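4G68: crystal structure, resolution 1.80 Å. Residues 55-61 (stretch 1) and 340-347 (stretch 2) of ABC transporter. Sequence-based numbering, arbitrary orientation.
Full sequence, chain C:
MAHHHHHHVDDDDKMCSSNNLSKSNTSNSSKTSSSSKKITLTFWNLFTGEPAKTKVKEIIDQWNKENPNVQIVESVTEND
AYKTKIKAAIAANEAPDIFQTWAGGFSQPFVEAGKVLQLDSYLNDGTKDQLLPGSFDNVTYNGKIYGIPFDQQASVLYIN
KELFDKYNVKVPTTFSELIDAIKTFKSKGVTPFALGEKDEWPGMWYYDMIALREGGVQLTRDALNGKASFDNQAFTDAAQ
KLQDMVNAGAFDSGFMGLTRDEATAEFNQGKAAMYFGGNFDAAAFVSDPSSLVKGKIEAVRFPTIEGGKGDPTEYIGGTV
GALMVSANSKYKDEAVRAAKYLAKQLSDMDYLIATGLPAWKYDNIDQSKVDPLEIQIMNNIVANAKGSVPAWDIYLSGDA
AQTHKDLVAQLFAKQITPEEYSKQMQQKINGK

Stretch 1, residues 55-61: KVKEIID
Stretch 2, residues 340-347: KYLAKQLS

The contact is centred on Ile59, whose side chain acts as a knob in a hole lined by Tyr341, Leu342, Gln345 and Leu346. These are positions i, i+1, i+4 and i+5 of the second helix, the spacing that leaves a four-cornered pocket on a helical surface. Ile59 loses 103 Å² to the other stretch, the largest share of any residue in a total of 280 Å² summed over both sides. Its CA-to-CB bond points sideways, but the end of the side chain comes nearer. With chi1 at -66° (m) and chi2 at 165° (t), Ile59 CG2 lies 3.5 Å from Gln345 CB, 3.7 Å from Tyr341 CE2 and 4.1 Å from Leu342 CD2, while Ile59 CD1 lies 4.2 Å from Leu346 N and 4.5 Å from Leu346 CD2. A beta-branched residue suits this place because two arms leave CB, and the distances show both in use.

The backbones that carry this packing are helical throughout, and both helices extend beyond the stretches at each end. In 55-61, phi runs from -71° to -51° and psi from -52° to -40°; in 340-347 the ranges are -68° to -49° and -54° to -41°. Backbone hydrogen bonds from N of residue i+4 to O of residue i confirm the alpha form, as in Ile60 N to Val56 O at 2.9 Å and Leu346 N to Leu342 O at 2.9 Å; that from Lys344 N to Lys340 O, at 3.3 Å, is weak. The N-to-C directions differ by 144°, so the helices run roughly antiparallel but splayed, with axes 10.5 Å apart at closest approach. Register is set by Ile59 CA to Gln345 CA at 6.9 Å and Val56 CA to Leu346 CA at 7.4 Å.

Two buried aliphatic pairs extend the packing beyond the knob. Val56 (chi1 175°, t) brings CG2 to 3.9 Å from Leu346 CD2. Ile60 directs its CA-to-CB bond away, yet chi1 and chi2 of -52° and -53° (both m) fold its end back, placing CD1 3.9 Å from Leu342 CD2. Leu342 and Leu346 share the m,t rotamer, with chi1 of -72° and -73°, and each advances a CD2 methyl from a sideways CA-to-CB bond. Apolar side chains suit these buried positions, where they need no polar partners.

Toward the polar edge, Tyr341 (chi1 163°, t; chi2 98°) combines both roles. Its ring meets Ile59 CG2 obliquely, and Tyr341 OH donates a hydrogen bond to Ile59 O at 3.2 Å, the sole hydrogen bond between the stretches. Gln345 is partly exposed; its CA-to-CB bond points toward the first helix, so the aliphatic CB covers the knob, while chi angles of -60°, -59° and -59° turn the chain onward to its amide. Farther out, Lys57 and Asp61 are exposed and make no contact across the stretches; one helical turn apart, they form a salt bridge, Lys57 NZ to Asp61 OD1 at 3.3 Å.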

# COMPACT_ATOMS: atom_id res chain seq x y z
N LYS C 55 -0.42 18.21 -7.98
CA LYS C 55 -1.50 17.65 -8.80
C LYS C 55 -2.89 17.65 -8.16
O LYS C 55 -3.91 17.93 -8.84
CB LYS C 55 -1.11 16.26 -9.29
CG LYS C 55 0.15 16.31 -10.13
CD LYS C 55 -0.13 16.90 -11.49
CE LYS C 55 -0.62 15.79 -12.38
NZ LYS C 55 -1.09 16.39 -13.64
N VAL C 56 -2.91 17.33 -6.87
CA VAL C 56 -4.17 17.21 -6.14
C VAL C 56 -4.78 18.60 -5.98
O VAL C 56 -5.99 18.78 -6.20
CB VAL C 56 -4.00 16.50 -4.78
CG1 VAL C 56 -5.31 16.49 -3.98
CG2 VAL C 56 -3.58 15.07 -5.03
N LYS C 57 -3.92 19.56 -5.65
CA LYS C 57 -4.35 20.97 -5.57
C LYS C 57 -5.02 21.44 -6.86
O LYS C 57 -6.06 22.13 -6.82
CB LYS C 57 -3.18 21.91 -5.21
CG LYS C 57 -3.63 23.34 -4.89
CD LYS C 57 -4.51 23.33 -3.64
CE LYS C 57 -5.42 24.54 -3.49
NZ LYS C 57 -4.87 25.84 -3.98
N GLU C 58 -4.41 21.06 -7.99
CA GLU C 58 -4.88 21.42 -9.32
C GLU C 58 -6.27 20.82 -9.57
O GLU C 58 -7.17 21.51 -10.01
CB GLU C 58 -3.90 20.95 -10.40
CG GLU C 58 -2.53 21.65 -10.34
CD GLU C 58 -1.55 21.18 -11.41
OE1 GLU C 58 -1.75 20.12 -12.04
OE2 GLU C 58 -0.55 21.90 -11.64
N ILE C 59 -6.42 19.52 -9.31
CA ILE C 59 -7.69 18.85 -9.38
C ILE C 59 -8.76 19.59 -8.57
O ILE C 59 -9.83 19.87 -9.10
CB ILE C 59 -7.62 17.39 -8.87
CG1 ILE C 59 -6.76 16.53 -9.80
CG2 ILE C 59 -9.02 16.81 -8.83
CD1 ILE C 59 -6.34 15.21 -9.20
N ILE C 60 -8.48 19.89 -7.30
CA ILE C 60 -9.38 20.71 -6.46
C ILE C 60 -9.69 22.04 -7.17
O ILE C 60 -10.87 22.41 -7.27
CB ILE C 60 -8.78 21.06 -5.06
CG1 ILE C 60 -8.27 19.85 -4.24
CG2 ILE C 60 -9.73 21.95 -4.26
CD1 ILE C 60 -9.18 18.69 -4.01
N ASP C 61 -8.66 22.72 -7.66
CA ASP C 61 -8.86 24.04 -8.31
C ASP C 61 -9.83 23.93 -9.51
O ASP C 61 -10.76 24.76 -9.66
CB ASP C 61 -7.53 24.70 -8.69
CG ASP C 61 -6.67 25.06 -7.48
OD1 ASP C 61 -7.10 24.91 -6.30
OD2 ASP C 61 -5.52 25.47 -7.72
N LYS C 340 -17.20 11.37 -6.10
CA LYS C 340 -17.15 10.73 -7.43
C LYS C 340 -16.16 11.34 -8.41
O LYS C 340 -15.41 10.61 -9.11
CB LYS C 340 -18.51 10.76 -8.07
CG LYS C 340 -19.42 9.71 -7.52
CD LYS C 340 -20.72 9.68 -8.32
CE LYS C 340 -21.93 9.52 -7.44
NZ LYS C 340 -23.16 9.34 -8.25
N TYR C 341 -16.16 12.66 -8.48
CA TYR C 341 -15.19 13.42 -9.33
C TYR C 341 -13.76 13.28 -8.78
O TYR C 341 -12.85 12.95 -9.48
CB TYR C 341 -15.61 14.91 -9.46
CG TYR C 341 -14.52 15.84 -9.95
CD1 TYR C 341 -14.46 16.21 -11.30
CD2 TYR C 341 -13.57 16.39 -9.06
CE1 TYR C 341 -13.49 17.09 -11.78
CE2 TYR C 341 -12.58 17.25 -9.53
CZ TYR C 341 -12.55 17.60 -10.88
OH TYR C 341 -11.59 18.47 -11.40
N LEU C 342 -13.58 13.53 -7.50
CA LEU C 342 -12.24 13.45 -6.92
C LEU C 342 -11.61 12.06 -7.09
O LEU C 342 -10.41 11.96 -7.39
CB LEU C 342 -12.36 13.73 -5.44
CG LEU C 342 -12.65 15.19 -5.11
CD1 LEU C 342 -12.81 15.26 -3.59
CD2 LEU C 342 -11.48 16.07 -5.65
N ALA C 343 -12.41 11.01 -6.90
CA ALA C 343 -11.94 9.63 -7.05
C ALA C 343 -11.42 9.33 -8.45
O ALA C 343 -10.27 8.89 -8.60
CB ALA C 343 -13.03 8.65 -6.67
N LYS C 344 -12.25 9.60 -9.47
CA LYS C 344 -11.82 9.48 -10.86
C LYS C 344 -10.53 10.26 -11.16
O LYS C 344 -9.62 9.74 -11.78
CB LYS C 344 -12.95 9.89 -11.85
CG LYS C 344 -12.49 10.07 -13.30
CD LYS C 344 -12.05 8.76 -13.98
CE LYS C 344 -11.47 9.01 -15.39
NZ LYS C 344 -11.11 7.71 -16.06
N GLN C 345 -10.47 11.52 -10.72
CA GLN C 345 -9.26 12.33 -10.95
C GLN C 345 -8.00 11.81 -10.28
O GLN C 345 -6.91 11.89 -10.87
CB GLN C 345 -9.48 13.81 -10.59
CG GLN C 345 -10.60 14.49 -11.40
CD GLN C 345 -10.35 14.46 -12.90
OE1 GLN C 345 -9.35 14.97 -13.40
NE2 GLN C 345 -11.27 13.85 -13.62
N LEU C 346 -8.12 11.37 -9.02
CA LEU C 346 -7.02 10.76 -8.28
C LEU C 346 -6.55 9.49 -8.97
O LEU C 346 -5.33 9.29 -9.07
CB LEU C 346 -7.42 10.45 -6.83
CG LEU C 346 -7.57 11.64 -5.84
CD1 LEU C 346 -7.94 11.11 -4.46
CD2 LEU C 346 -6.27 12.40 -5.73
N SER C 347 -7.51 8.66 -9.43
CA SER C 347 -7.18 7.40 -10.14
C SER C 347 -6.34 7.69 -11.41
O SER C 347 -5.31 7.02 -11.66
CB SER C 347 -8.47 6.67 -10.51
OG SER C 347 -8.19 5.42 -11.21